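Local coordinates for protein Rho guanine nucleotide exchange factor TIAM2 (Mus musculus, PDB 3A8P) that stimulates GDP-GTP exchange on Rac1, linking extracellular signals to the cytoskeleton and neurite growth, its PHCCEx domain (the part described here) being needed for membrane localization, at residues F18-V23 / A35-K40; R29-V34 / L226-L231; G48-F53 / A71-D76. All coordinates share one frame; numbering follows the deposited sequence.

How the contacts relate
All three contacts reach the antiparallel sheet of the PH domain, but from different places. Contact 1 is a surface contact that joins strand 11-26 to the loop entering strand 40-47, combining backbone pairing with long basic and aromatic side chains. Contact 3 is partly buried and pairs strands 50-54 and 70-73, with Leu51, Phe53 and Leu72 buried; Phe19 of contact 1 packs on Phe53 of contact 3. Contact 2, also a surface contact, is purely apolar: strand 30-33, the neighbour of strand 11-26, meets a helix of the CC-Ex region. Contacts 1 and 2 touch through Leu22 and Val34, whereas contacts 2 and 3 stay about 11 Å apart at their nearest atoms.

Contact 1 (F18-V23 / A35-K40); sequences FFKPLV and ARRKWK
Phe19 and Lys40 bind each other twice through their backbones, Phe19 N giving its hydrogen to Lys40 O at 2.7 Å and Lys40 N returning one to Phe19 O at 3.0 Å. They form an antiparallel hydrogen-bonded pair, and a water also donates to Phe19 O. The bridge belongs to the PH-domain sheet, where strand 11-26 pairs with strand 40-47; residues 35-39 are the loop leading into that partner. On the far side of strand 11-26, strand 101-105 shares backbone hydrogen bonds with Phe18, Lys20, Leu22 and Val23.

Away from the bridge, Lys20 lays its aliphatic chain across the indole of Trp39 at about a right angle. Its CD sits over the five-membered ring, 3.7 Å from the centroid and 8° off the normal, a CH-pi contact, while CB covers the six-membered part near CE3. With CG anti to the backbone N (chi1 180°) and the chain extended beyond it, Lys20 carries CE on to Arg37 CG at 3.6 Å. Two like charges come close here, Lys20 NZ lying 4.6 Å from Arg37 NE, and probably repel each other somewhat. Arg37 brings CD to Pro21 O at 3.2 Å and NE to Leu22 CD1 at 3.6 Å, and its NH1 bonds back to Val34 O. At the other end, Phe18 CB rests against Trp39 CE3.

Contact 2 (R29-V34 / L226-L231); sequences RKLELV and LALGRL
Leu31 points toward helix 222-231 and opens the contact by bringing its CD1 to 4.1 Å from Leu231 CD1, the two side chains crossing obliquely. The same CD1 reaches Leu228 CD2 at 4.5 Å, a looser touch, since Leu228 leaves its backbone away from the strand and only its CD2 methyl comes back toward it. Leu31 also packs on Ala241 and Leu242 of helix 236-245.

At Glu32 the side chain turns away, and the contribution is backbone: its carbonyl carbon C is 4.5 Å from Leu231 CD2. This is where the two chains run nearest, with the CA atoms of Glu32 and Leu231 6.1 Å apart.

Two residues beyond Leu31, Leu33 closes on Leu231. Its CD2 meets Leu231 CD2 at 3.5 Å, tight for two methyl groups, while Leu33 CG lies 3.6 Å from that same methyl. Leu33 CD1 stands 3.7 Å from Leu231 O. Leu231 CG, anti to its backbone N (chi1 -165°), is carried toward the strand, and its two methyls are divided, CD1 serving Leu31 and CD2 serving Leu33. An alanine at Leu33 would probably leave Leu231 CD2 without its closest partner on the strand and open a gap beside the last turn of the helix.

Strand 30-33 and helix segment 226-231 run 31° apart in direction, their axes 8.8 Å apart at closest approach: this is plain apolar packing of a CC-Ex helix against the PH-domain sheet, joining the two parts of the PHCCEx module.

Contact 3 (G48-F53 / A71-D76); sequences GCTLLF and ALFAED
Leu51 and Leu72 satisfy each other's backbone. Leu51 N gives to Leu72 O at 2.8 Å, and Leu72 N gives to Leu51 O at 2.7 Å. The pair is antiparallel and hydrogen-bonded, flanked by the non-hydrogen-bonded pairs Thr50-Phe73 and Leu52-Ala71. Past the strand ends, Ala74 N donates to Cys49 O at 2.8 Å. A water that accepts from Glu75 N also gives Cys49 O a second, weak bond.

The CA hydrogens add to this: Ala71 CA comes within 3.2 Å of Leu51 O. On the face bearing Thr50 and Phe73, these side chains lie side by side, Thr50 OG1 being 3.4 Å from Phe73 CD1; Leu52 CD2 rests on Ala71 CB there. On the other face, Leu72 CB touches Leu51 CB and, at 3.9 Å, Phe53 CE2. Leu51 reaches on to Trp115 of helix 109-130, and Leu72 to Phe104 of strand 101-105.

The chemistry is thus two-sided: the backbones of Leu51 and Leu72, and of Cys49 and Ala74, are paired across the contact, while Leu52 bonds to Thr45 of strand 40-47, leaving Leu51, Phe53 and Leu72, all buried, to build the apolar interior of the PH domain on one side.

Contact 1 (F18-V23 / A35-K40)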
ATOM      1  N   PHE A  18       1.217 -19.763  -1.868  1.00 27.96           N
ATOM      2  CA  PHE A  18       0.967 -19.994  -0.459  1.00 28.55           C
ATOM      3  C   PHE A  18       0.487 -18.628  -0.011  1.00 28.19           C
ATOM      4  O   PHE A  18       1.011 -17.594  -0.450  1.00 28.82           O
ATOM      5  CB  PHE A  18       2.242 -20.434   0.264  1.00 28.72           C
ATOM      6  CG  PHE A  18       2.454 -21.925   0.229  1.00 31.40           C
ATOM      7  CD1 PHE A  18       1.875 -22.743   1.198  1.00 33.30           C
ATOM      8  CD2 PHE A  18       3.165 -22.519  -0.813  1.00 32.21           C
ATOM      9  CE1 PHE A  18       1.997 -24.141   1.129  1.00 33.96           C
ATOM     10  CE2 PHE A  18       3.294 -23.910  -0.895  1.00 33.06           C
ATOM     11  CZ  PHE A  18       2.708 -24.724   0.077  1.00 33.90           C
ATOM     12  N   PHE A  19      -0.527 -18.628   0.843  1.00 28.84           N
ATOM     13  CA  PHE A  19      -1.160 -17.402   1.312  1.00 28.20           C
ATOM     14  C   PHE A  19      -1.268 -17.330   2.830  1.00 28.68           C
ATOM     15  O   PHE A  19      -1.494 -18.337   3.502  1.00 29.26           O
ATOM     16  CB  PHE A  19      -2.551 -17.321   0.680  1.00 29.44           C
ATOM     17  CG  PHE A  19      -3.426 -16.254   1.253  1.00 33.81           C
ATOM     18  CD1 PHE A  19      -3.176 -14.910   0.990  1.00 33.57           C
ATOM     19  CD2 PHE A  19      -4.524 -16.593   2.036  1.00 34.89           C
ATOM     20  CE1 PHE A  19      -4.009 -13.919   1.495  1.00 34.86           C
ATOM     21  CE2 PHE A  19      -5.368 -15.603   2.551  1.00 36.28           C
ATOM     22  CZ  PHE A  19      -5.110 -14.264   2.278  1.00 36.02           C
ATOM     23  N   LYS A  20      -1.119 -16.124   3.364  1.00 30.05           N
ATOM     24  CA  LYS A  20      -1.202 -15.916   4.795  1.00 29.63           C
ATOM     25  C   LYS A  20      -1.577 -14.477   5.118  1.00 30.84           C
ATOM     26  O   LYS A  20      -0.850 -13.544   4.773  1.00 29.42           O
ATOM     27  CB  LYS A  20       0.142 -16.259   5.441  1.00 30.62           C
ATOM     28  CG  LYS A  20       0.203 -16.084   6.947  1.00 34.42           C
ATOM     29  CD  LYS A  20       1.563 -16.525   7.461  1.00 37.66           C
ATOM     30  CE  LYS A  20       1.657 -16.442   8.969  1.00 41.61           C
ATOM     31  NZ  LYS A  20       2.920 -17.065   9.463  1.00 42.05           N
ATOM     32  N   PRO A  21      -2.734 -14.278   5.766  1.00 31.52           N
ATOM     33  CA  PRO A  21      -3.178 -12.934   6.135  1.00 30.87           C
ATOM     34  C   PRO A  21      -2.258 -12.459   7.256  1.00 31.21           C
ATOM     35  O   PRO A  21      -1.883 -13.248   8.128  1.00 28.11           O
ATOM     36  CB  PRO A  21      -4.616 -13.166   6.594  1.00 31.98           C
ATOM     37  CG  PRO A  21      -4.557 -14.543   7.180  1.00 35.21           C
ATOM     38  CD  PRO A  21      -3.724 -15.294   6.171  1.00 33.64           C
ATOM     39  N   LEU A  22      -1.887 -11.181   7.231  1.00 30.73           N
ATOM     40  CA  LEU A  22      -0.971 -10.645   8.232  1.00 32.51           C
ATOM     41  C   LEU A  22      -1.530  -9.537   9.122  1.00 32.38           C
ATOM     42  O   LEU A  22      -1.373  -9.573  10.343  1.00 33.48           O
ATOM     43  CB  LEU A  22       0.300 -10.137   7.539  1.00 32.93           C
ATOM     44  CG  LEU A  22       1.420  -9.597   8.427  1.00 33.81           C
ATOM     45  CD1 LEU A  22       1.894 -10.695   9.364  1.00 34.93           C
ATOM     46  CD2 LEU A  22       2.569  -9.100   7.563  1.00 34.23           C
ATOM     47  N   VAL A  23      -2.160  -8.546   8.509  1.00 32.21           N
ATOM     48  CA  VAL A  23      -2.711  -7.426   9.253  1.00 32.00           C
ATOM     49  C   VAL A  23      -4.132  -7.126   8.800  1.00 34.15           C
ATOM     50  O   VAL A  23      -4.467  -7.293   7.626  1.00 30.64           O
ATOM     51  CB  VAL A  23      -1.859  -6.145   9.045  1.00 31.99           C
ATOM     52  CG1 VAL A  23      -2.494  -4.970   9.777  1.00 31.23           C
ATOM     53  CG2 VAL A  23      -0.432  -6.371   9.544  1.00 32.09           C
ATOM     54  N   ALA A  35      -5.017 -13.046  14.007  1.00 54.15           N
ATOM     55  CA  ALA A  35      -4.768 -14.144  14.931  1.00 57.84           C
ATOM     56  C   ALA A  35      -4.982 -15.508  14.284  1.00 60.06           C
ATOM     57  O   ALA A  35      -5.881 -15.674  13.458  1.00 60.58           O
ATOM     58  CB  ALA A  35      -5.665 -14.003  16.153  1.00 57.22           C
ATOM     59  N   ARG A  36      -4.146 -16.473  14.666  1.00 62.31           N
ATOM     60  CA  ARG A  36      -4.234 -17.840  14.152  1.00 63.90           C
ATOM     61  C   ARG A  36      -3.856 -17.930  12.671  1.00 63.59           C
ATOM     62  O   ARG A  36      -4.215 -18.878  11.973  1.00 64.17           O
ATOM     63  CB  ARG A  36      -5.651 -18.392  14.441  1.00 65.87           C
ATOM     64  CG  ARG A  36      -6.437 -19.043  13.297  1.00 69.08           C
ATOM     65  CD  ARG A  36      -7.003 -18.017  12.318  1.00 71.76           C
ATOM     66  NE  ARG A  36      -8.093 -18.556  11.503  1.00 73.47           N
ATOM     67  CZ  ARG A  36      -7.989 -19.602  10.687  1.00 74.78           C
ATOM     68  NH1 ARG A  36      -9.045 -20.007   9.992  1.00 74.70           N
ATOM     69  NH2 ARG A  36      -6.834 -20.247  10.563  1.00 75.51           N
ATOM     70  N   ARG A  37      -3.091 -16.949  12.204  1.00 62.76           N
ATOM     71  CA  ARG A  37      -2.668 -16.921  10.809  1.00 61.67           C
ATOM     72  C   ARG A  37      -1.643 -18.012  10.496  1.00 59.81           C
ATOM     73  O   ARG A  37      -0.706 -18.236  11.261  1.00 59.89           O
ATOM     74  CB  ARG A  37      -2.087 -15.542  10.466  1.00 62.91           C
ATOM     75  CG  ARG A  37      -0.826 -15.173  11.227  1.00 64.78           C
ATOM     76  CD  ARG A  37      -0.375 -13.756  10.892  1.00 67.58           C
ATOM     77  NE  ARG A  37       0.938 -13.440  11.456  1.00 70.52           N
ATOM     78  CZ  ARG A  37       1.210 -13.374  12.758  1.00 71.32           C
ATOM     79  NH1 ARG A  37       0.259 -13.598  13.656  1.00 72.32           N
ATOM     80  NH2 ARG A  37       2.440 -13.086  13.163  1.00 71.31           N
ATOM     81  N   LYS A  38      -1.839 -18.691   9.367  1.00 57.33           N
ATOM     82  CA  LYS A  38      -0.939 -19.756   8.925  1.00 54.20           C
ATOM     83  C   LYS A  38      -0.919 -19.849   7.393  1.00 50.94           C
ATOM     84  O   LYS A  38      -1.827 -19.344   6.724  1.00 49.48           O
ATOM     85  CB  LYS A  38      -1.364 -21.093   9.537  1.00 55.85           C
ATOM     86  CG  LYS A  38      -2.829 -21.438   9.340  1.00 57.30           C
ATOM     87  CD  LYS A  38      -3.176 -22.722  10.076  1.00 59.67           C
ATOM     88  CE  LYS A  38      -4.661 -23.035   9.996  1.00 60.94           C
ATOM     89  NZ  LYS A  38      -4.991 -24.280  10.747  1.00 62.13           N
ATOM     90  N   TRP A  39       0.115 -20.484   6.842  1.00 46.44           N
ATOM     91  CA  TRP A  39       0.251 -20.606   5.391  1.00 42.34           C
ATOM     92  C   TRP A  39      -0.610 -21.707   4.774  1.00 41.53           C
ATOM     93  O   TRP A  39      -0.510 -22.870   5.152  1.00 42.10           O
ATOM     94  CB  TRP A  39       1.709 -20.877   4.983  1.00 38.46           C
ATOM     95  CG  TRP A  39       2.723 -19.779   5.270  1.00 36.78           C
ATOM     96  CD1 TRP A  39       3.626 -19.749   6.294  1.00 36.55           C
ATOM     97  CD2 TRP A  39       2.999 -18.624   4.463  1.00 33.53           C
ATOM     98  NE1 TRP A  39       4.455 -18.656   6.170  1.00 34.89           N
ATOM     99  CE2 TRP A  39       4.091 -17.947   5.057  1.00 34.93           C
ATOM    100  CE3 TRP A  39       2.435 -18.096   3.292  1.00 31.91           C
ATOM    101  CZ2 TRP A  39       4.633 -16.769   4.516  1.00 32.53           C
ATOM    102  CZ3 TRP A  39       2.975 -16.925   2.754  1.00 29.79           C
ATOM    103  CH2 TRP A  39       4.063 -16.277   3.368  1.00 28.26           C
ATOM    104  N   LYS A  40      -1.442 -21.332   3.811  1.00 39.48           N
ATOM    105  CA  LYS A  40      -2.283 -22.291   3.106  1.00 39.04           C
ATOM    106  C   LYS A  40      -2.006 -22.086   1.625  1.00 36.24           C
ATOM    107  O   LYS A  40      -1.799 -20.958   1.183  1.00 34.92           O
ATOM    108  CB  LYS A  40      -3.766 -22.036   3.396  1.00 41.96           C
ATOM    109  CG  LYS A  40      -4.145 -22.192   4.857  1.00 46.64           C
ATOM    110  CD  LYS A  40      -5.600 -21.815   5.089  1.00 50.92           C
ATOM    111  CE  LYS A  40      -5.963 -21.876   6.568  1.00 53.15           C
ATOM    112  NZ  LYS A  40      -7.363 -21.423   6.793  1.00 55.62           N
TER
HETATM  113  O   HOH W   1      -3.585 -18.743   5.146  1.00 51.72           O

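Contact 2 (R29-V34 / L226-L231)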
ATOM      1  N   ARG A  29     -11.045   1.268  14.035  1.00 67.81           N
ATOM      2  CA  ARG A  29     -10.114   1.510  12.938  1.00 64.95           C
ATOM      3  C   ARG A  29      -8.641   1.356  13.302  1.00 62.01           C
ATOM      4  O   ARG A  29      -7.788   2.027  12.727  1.00 60.88           O
ATOM      5  CB  ARG A  29     -10.359   2.906  12.359  1.00 66.61           C
ATOM      6  CG  ARG A  29     -11.820   3.175  12.013  1.00 68.98           C
ATOM      7  CD  ARG A  29     -12.290   2.350  10.822  1.00 70.50           C
ATOM      8  NE  ARG A  29     -11.700   2.820   9.571  1.00 72.58           N
ATOM      9  CZ  ARG A  29     -11.980   2.314   8.374  1.00 73.33           C
ATOM     10  NH1 ARG A  29     -12.845   1.314   8.258  1.00 73.73           N
ATOM     11  NH2 ARG A  29     -11.396   2.810   7.290  1.00 73.18           N
ATOM     12  N   LYS A  30      -8.335   0.477  14.249  1.00 58.54           N
ATOM     13  CA  LYS A  30      -6.944   0.271  14.629  1.00 56.09           C
ATOM     14  C   LYS A  30      -6.425  -1.017  13.998  1.00 52.23           C
ATOM     15  O   LYS A  30      -7.134  -2.017  13.927  1.00 51.65           O
ATOM     16  CB  LYS A  30      -6.792   0.214  16.156  1.00 57.58           C
ATOM     17  CG  LYS A  30      -7.273  -1.069  16.817  1.00 61.20           C
ATOM     18  CD  LYS A  30      -8.771  -1.261  16.661  1.00 63.49           C
ATOM     19  CE  LYS A  30      -9.250  -2.492  17.419  1.00 64.66           C
ATOM     20  NZ  LYS A  30      -9.007  -2.371  18.886  1.00 65.23           N
ATOM     21  N   LEU A  31      -5.184  -0.985  13.529  1.00 49.17           N
ATOM     22  CA  LEU A  31      -4.578  -2.152  12.902  1.00 45.63           C
ATOM     23  C   LEU A  31      -4.196  -3.193  13.943  1.00 44.33           C
ATOM     24  O   LEU A  31      -3.841  -2.855  15.068  1.00 42.23           O
ATOM     25  CB  LEU A  31      -3.322  -1.746  12.129  1.00 44.36           C
ATOM     26  CG  LEU A  31      -3.453  -0.737  10.988  1.00 42.65           C
ATOM     27  CD1 LEU A  31      -2.074  -0.433  10.420  1.00 39.89           C
ATOM     28  CD2 LEU A  31      -4.371  -1.303   9.910  1.00 43.65           C
ATOM     29  N   GLU A  32      -4.271  -4.464  13.567  1.00 43.75           N
ATOM     30  CA  GLU A  32      -3.883  -5.532  14.473  1.00 44.89           C
ATOM     31  C   GLU A  32      -3.436  -6.749  13.677  1.00 43.06           C
ATOM     32  O   GLU A  32      -3.908  -6.981  12.567  1.00 42.14           O
ATOM     33  CB  GLU A  32      -5.043  -5.920  15.397  1.00 47.59           C
ATOM     34  CG  GLU A  32      -6.059  -6.862  14.778  1.00 54.46           C
ATOM     35  CD  GLU A  32      -7.015  -7.445  15.809  1.00 59.79           C
ATOM     36  OE1 GLU A  32      -7.901  -8.235  15.416  1.00 61.79           O
ATOM     37  OE2 GLU A  32      -6.879  -7.113  17.010  1.00 61.34           O
ATOM     38  N   LEU A  33      -2.516  -7.518  14.241  1.00 44.45           N
ATOM     39  CA  LEU A  33      -2.042  -8.720  13.573  1.00 46.00           C
ATOM     40  C   LEU A  33      -3.173  -9.735  13.566  1.00 47.58           C
ATOM     41  O   LEU A  33      -3.861  -9.905  14.571  1.00 48.44           O
ATOM     42  CB  LEU A  33      -0.839  -9.303  14.310  1.00 45.22           C
ATOM     43  CG  LEU A  33       0.453  -8.493  14.238  1.00 46.87           C
ATOM     44  CD1 LEU A  33       1.531  -9.166  15.071  1.00 47.36           C
ATOM     45  CD2 LEU A  33       0.896  -8.380  12.786  1.00 47.81           C
ATOM     46  N   VAL A  34      -3.380 -10.394  12.431  1.00 48.75           N
ATOM     47  CA  VAL A  34      -4.429 -11.397  12.328  1.00 50.13           C
ATOM     48  C   VAL A  34      -4.049 -12.555  13.241  1.00 51.86           C
ATOM     49  O   VAL A  34      -2.897 -12.989  13.258  1.00 51.18           O
ATOM     50  CB  VAL A  34      -4.573 -11.911  10.886  1.00 49.37           C
ATOM     51  CG1 VAL A  34      -5.646 -12.987  10.823  1.00 49.94           C
ATOM     52  CG2 VAL A  34      -4.917 -10.759   9.957  1.00 47.84           C
ATOM     53  N   LEU A 226       5.683   4.929  15.775  1.00 32.74           N
ATOM     54  CA  LEU A 226       5.349   4.338  17.069  1.00 33.61           C
ATOM     55  C   LEU A 226       4.151   3.405  16.951  1.00 32.86           C
ATOM     56  O   LEU A 226       4.134   2.327  17.541  1.00 32.51           O
ATOM     57  CB  LEU A 226       5.043   5.428  18.104  1.00 35.39           C
ATOM     58  CG  LEU A 226       6.240   6.067  18.817  1.00 38.17           C
ATOM     59  CD1 LEU A 226       7.232   6.633  17.809  1.00 40.26           C
ATOM     60  CD2 LEU A 226       5.737   7.162  19.745  1.00 39.76           C
ATOM     61  N   ALA A 227       3.147   3.820  16.189  1.00 31.97           N
ATOM     62  CA  ALA A 227       1.963   2.994  16.018  1.00 31.84           C
ATOM     63  C   ALA A 227       2.331   1.709  15.281  1.00 33.27           C
ATOM     64  O   ALA A 227       1.895   0.617  15.662  1.00 33.86           O
ATOM     65  CB  ALA A 227       0.888   3.759  15.253  1.00 30.14           C
ATOM     66  N   LEU A 228       3.139   1.833  14.233  1.00 31.68           N
ATOM     67  CA  LEU A 228       3.541   0.656  13.481  1.00 32.58           C
ATOM     68  C   LEU A 228       4.389  -0.226  14.380  1.00 33.12           C
ATOM     69  O   LEU A 228       4.317  -1.453  14.309  1.00 33.09           O
ATOM     70  CB  LEU A 228       4.307   1.053  12.205  1.00 30.90           C
ATOM     71  CG  LEU A 228       3.400   1.710  11.147  1.00 31.05           C
ATOM     72  CD1 LEU A 228       4.167   1.962   9.879  1.00 29.66           C
ATOM     73  CD2 LEU A 228       2.201   0.812  10.863  1.00 30.62           C
ATOM     74  N   GLY A 229       5.175   0.408  15.243  1.00 33.97           N
ATOM     75  CA  GLY A 229       6.011  -0.332  16.170  1.00 36.36           C
ATOM     76  C   GLY A 229       5.181  -1.135  17.162  1.00 38.23           C
ATOM     77  O   GLY A 229       5.547  -2.258  17.512  1.00 38.53           O
ATOM     78  N   ARG A 230       4.068  -0.569  17.627  1.00 38.34           N
ATOM     79  CA  ARG A 230       3.209  -1.291  18.567  1.00 39.91           C
ATOM     80  C   ARG A 230       2.498  -2.418  17.822  1.00 39.14           C
ATOM     81  O   ARG A 230       2.167  -3.447  18.404  1.00 38.79           O
ATOM     82  CB  ARG A 230       2.168  -0.362  19.207  1.00 38.16           C
ATOM     83  CG  ARG A 230       2.721   0.578  20.263  1.00 38.77           C
ATOM     84  CD  ARG A 230       1.593   1.314  20.986  1.00 41.48           C
ATOM     85  NE  ARG A 230       0.883   2.259  20.127  1.00 40.90           N
ATOM     86  CZ  ARG A 230       1.315   3.487  19.850  1.00 43.24           C
ATOM     87  NH1 ARG A 230       2.456   3.924  20.366  1.00 43.60           N
ATOM     88  NH2 ARG A 230       0.610   4.280  19.051  1.00 39.81           N
ATOM     89  N   LEU A 231       2.264  -2.211  16.529  1.00 39.37           N
ATOM     90  CA  LEU A 231       1.609  -3.219  15.709  1.00 38.55           C
ATOM     91  C   LEU A 231       2.524  -4.431  15.678  1.00 37.42           C
ATOM     92  O   LEU A 231       2.081  -5.560  15.857  1.00 37.48           O
ATOM     93  CB  LEU A 231       1.414  -2.711  14.279  1.00 39.46           C
ATOM     94  CG  LEU A 231       0.455  -3.454  13.337  1.00 39.77           C
ATOM     95  CD1 LEU A 231       0.717  -2.977  11.918  1.00 38.39           C
ATOM     96  CD2 LEU A 231       0.642  -4.955  13.418  1.00 40.75           C
TER

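Contact 3 (G48-F53 / A71-D76)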
ATOM      1  N   GLY A  48      -9.279  -9.055 -13.777  1.00 34.43           N
ATOM      2  CA  GLY A  48      -9.535  -7.660 -13.464  1.00 35.21           C
ATOM      3  C   GLY A  48      -8.604  -7.364 -12.296  1.00 35.59           C
ATOM      4  O   GLY A  48      -7.413  -7.665 -12.373  1.00 35.81           O
ATOM      5  N   CYS A  49      -9.124  -6.791 -11.214  1.00 34.71           N
ATOM      6  CA  CYS A  49      -8.298  -6.519 -10.041  1.00 33.91           C
ATOM      7  C   CYS A  49      -8.709  -7.422  -8.899  1.00 32.83           C
ATOM      8  O   CYS A  49      -8.503  -7.093  -7.731  1.00 34.21           O
ATOM      9  CB  CYS A  49      -8.429  -5.067  -9.592  1.00 36.56           C
ATOM     10  SG  CYS A  49      -7.224  -3.983 -10.341  1.00 40.28           S
ATOM     11  N   THR A  50      -9.297  -8.561  -9.242  1.00 29.88           N
ATOM     12  CA  THR A  50      -9.753  -9.508  -8.240  1.00 29.57           C
ATOM     13  C   THR A  50      -8.905 -10.779  -8.238  1.00 29.45           C
ATOM     14  O   THR A  50      -8.659 -11.380  -9.286  1.00 29.75           O
ATOM     15  CB  THR A  50     -11.235  -9.909  -8.492  1.00 31.48           C
ATOM     16  OG1 THR A  50     -12.059  -8.736  -8.484  1.00 29.70           O
ATOM     17  CG2 THR A  50     -11.718 -10.883  -7.420  1.00 28.85           C
ATOM     18  N   LEU A  51      -8.451 -11.174  -7.056  1.00 27.42           N
ATOM     19  CA  LEU A  51      -7.668 -12.390  -6.913  1.00 27.16           C
ATOM     20  C   LEU A  51      -8.632 -13.444  -6.395  1.00 27.22           C
ATOM     21  O   LEU A  51      -9.189 -13.295  -5.309  1.00 28.24           O
ATOM     22  CB  LEU A  51      -6.519 -12.196  -5.909  1.00 25.23           C
ATOM     23  CG  LEU A  51      -5.333 -11.337  -6.363  1.00 27.55           C
ATOM     24  CD1 LEU A  51      -4.455 -10.950  -5.163  1.00 24.18           C
ATOM     25  CD2 LEU A  51      -4.526 -12.121  -7.404  1.00 26.89           C
ATOM     26  N   LEU A  52      -8.844 -14.493  -7.185  1.00 28.64           N
ATOM     27  CA  LEU A  52      -9.738 -15.586  -6.808  1.00 28.28           C
ATOM     28  C   LEU A  52      -8.908 -16.766  -6.328  1.00 28.94           C
ATOM     29  O   LEU A  52      -7.958 -17.178  -6.992  1.00 26.22           O
ATOM     30  CB  LEU A  52     -10.586 -16.007  -8.004  1.00 29.69           C
ATOM     31  CG  LEU A  52     -11.418 -14.877  -8.611  1.00 32.17           C
ATOM     32  CD1 LEU A  52     -12.080 -15.357  -9.891  1.00 35.20           C
ATOM     33  CD2 LEU A  52     -12.459 -14.412  -7.592  1.00 31.47           C
ATOM     34  N   PHE A  53      -9.273 -17.306  -5.174  1.00 30.59           N
ATOM     35  CA  PHE A  53      -8.552 -18.427  -4.590  1.00 31.70           C
ATOM     36  C   PHE A  53      -9.329 -19.730  -4.740  1.00 33.66           C
ATOM     37  O   PHE A  53     -10.471 -19.825  -4.308  1.00 33.83           O
ATOM     38  CB  PHE A  53      -8.289 -18.163  -3.106  1.00 31.68           C
ATOM     39  CG  PHE A  53      -7.369 -17.006  -2.843  1.00 33.22           C
ATOM     40  CD1 PHE A  53      -6.173 -17.196  -2.157  1.00 34.62           C
ATOM     41  CD2 PHE A  53      -7.694 -15.724  -3.274  1.00 34.89           C
ATOM     42  CE1 PHE A  53      -5.312 -16.128  -1.903  1.00 33.53           C
ATOM     43  CE2 PHE A  53      -6.836 -14.644  -3.025  1.00 35.91           C
ATOM     44  CZ  PHE A  53      -5.644 -14.850  -2.337  1.00 33.16           C
ATOM     45  N   ALA A  71     -12.136 -14.465  -2.326  1.00 34.33           N
ATOM     46  CA  ALA A  71     -11.632 -13.498  -3.284  1.00 33.60           C
ATOM     47  C   ALA A  71     -10.986 -12.310  -2.588  1.00 33.10           C
ATOM     48  O   ALA A  71     -11.366 -11.940  -1.480  1.00 34.12           O
ATOM     49  CB  ALA A  71     -12.772 -13.016  -4.174  1.00 32.63           C
ATOM     50  N   LEU A  72     -10.011 -11.710  -3.252  1.00 32.31           N
ATOM     51  CA  LEU A  72      -9.325 -10.552  -2.705  1.00 31.95           C
ATOM     52  C   LEU A  72      -9.424  -9.439  -3.752  1.00 31.76           C
ATOM     53  O   LEU A  72      -8.892  -9.566  -4.857  1.00 32.32           O
ATOM     54  CB  LEU A  72      -7.867 -10.916  -2.412  1.00 35.03           C
ATOM     55  CG  LEU A  72      -7.088 -10.092  -1.386  1.00 37.75           C
ATOM     56  CD1 LEU A  72      -5.878 -10.902  -0.914  1.00 36.45           C
ATOM     57  CD2 LEU A  72      -6.663  -8.753  -1.994  1.00 37.53           C
ATOM     58  N   PHE A  73     -10.138  -8.368  -3.412  1.00 30.19           N
ATOM     59  CA  PHE A  73     -10.317  -7.232  -4.317  1.00 31.65           C
ATOM     60  C   PHE A  73      -9.136  -6.303  -4.103  1.00 31.22           C
ATOM     61  O   PHE A  73      -9.066  -5.575  -3.117  1.00 34.66           O
ATOM     62  CB  PHE A  73     -11.657  -6.552  -4.015  1.00 31.97           C
ATOM     63  CG  PHE A  73     -12.834  -7.479  -4.180  1.00 34.07           C
ATOM     64  CD1 PHE A  73     -13.308  -7.799  -5.449  1.00 33.05           C
ATOM     65  CD2 PHE A  73     -13.387  -8.128  -3.080  1.00 32.94           C
ATOM     66  CE1 PHE A  73     -14.305  -8.754  -5.622  1.00 29.59           C
ATOM     67  CE2 PHE A  73     -14.385  -9.085  -3.246  1.00 31.90           C
ATOM     68  CZ  PHE A  73     -14.841  -9.397  -4.521  1.00 31.75           C
ATOM     69  N   ALA A  74      -8.207  -6.343  -5.049  1.00 31.05           N
ATOM     70  CA  ALA A  74      -6.970  -5.582  -4.965  1.00 28.72           C
ATOM     71  C   ALA A  74      -6.926  -4.174  -5.546  1.00 28.42           C
ATOM     72  O   ALA A  74      -5.836  -3.631  -5.730  1.00 25.80           O
ATOM     73  CB  ALA A  74      -5.845  -6.410  -5.567  1.00 29.31           C
ATOM     74  N   GLU A  75      -8.078  -3.577  -5.838  1.00 27.20           N
ATOM     75  CA  GLU A  75      -8.074  -2.221  -6.384  1.00 29.92           C
ATOM     76  C   GLU A  75      -7.188  -1.316  -5.530  1.00 27.85           C
ATOM     77  O   GLU A  75      -7.212  -1.394  -4.306  1.00 29.25           O
ATOM     78  CB  GLU A  75      -9.497  -1.647  -6.436  1.00 33.19           C
ATOM     79  CG  GLU A  75      -9.538  -0.142  -6.676  1.00 37.97           C
ATOM     80  CD  GLU A  75     -10.902   0.359  -7.145  1.00 43.14           C
ATOM     81  OE1 GLU A  75     -11.935  -0.178  -6.681  1.00 42.58           O
ATOM     82  OE2 GLU A  75     -10.933   1.306  -7.968  1.00 44.00           O
ATOM     83  N   ASP A  76      -6.397  -0.477  -6.191  1.00 27.79           N
ATOM     84  CA  ASP A  76      -5.500   0.462  -5.522  1.00 28.38           C
ATOM     85  C   ASP A  76      -4.535  -0.148  -4.506  1.00 27.50           C
ATOM     86  O   ASP A  76      -4.209   0.485  -3.501  1.00 25.49           O
ATOM     87  CB  ASP A  76      -6.308   1.579  -4.842  1.00 28.96           C
ATOM     88  CG  ASP A  76      -7.070   2.436  -5.839  1.00 31.41           C
ATOM     89  OD1 ASP A  76      -6.455   2.877  -6.833  1.00 31.05           O
ATOM     90  OD2 ASP A  76      -8.277   2.671  -5.632  1.00 32.39           O
TER
HETATM   91  O   HOH W   2     -10.649  -4.718  -6.890  1.00 32.32           O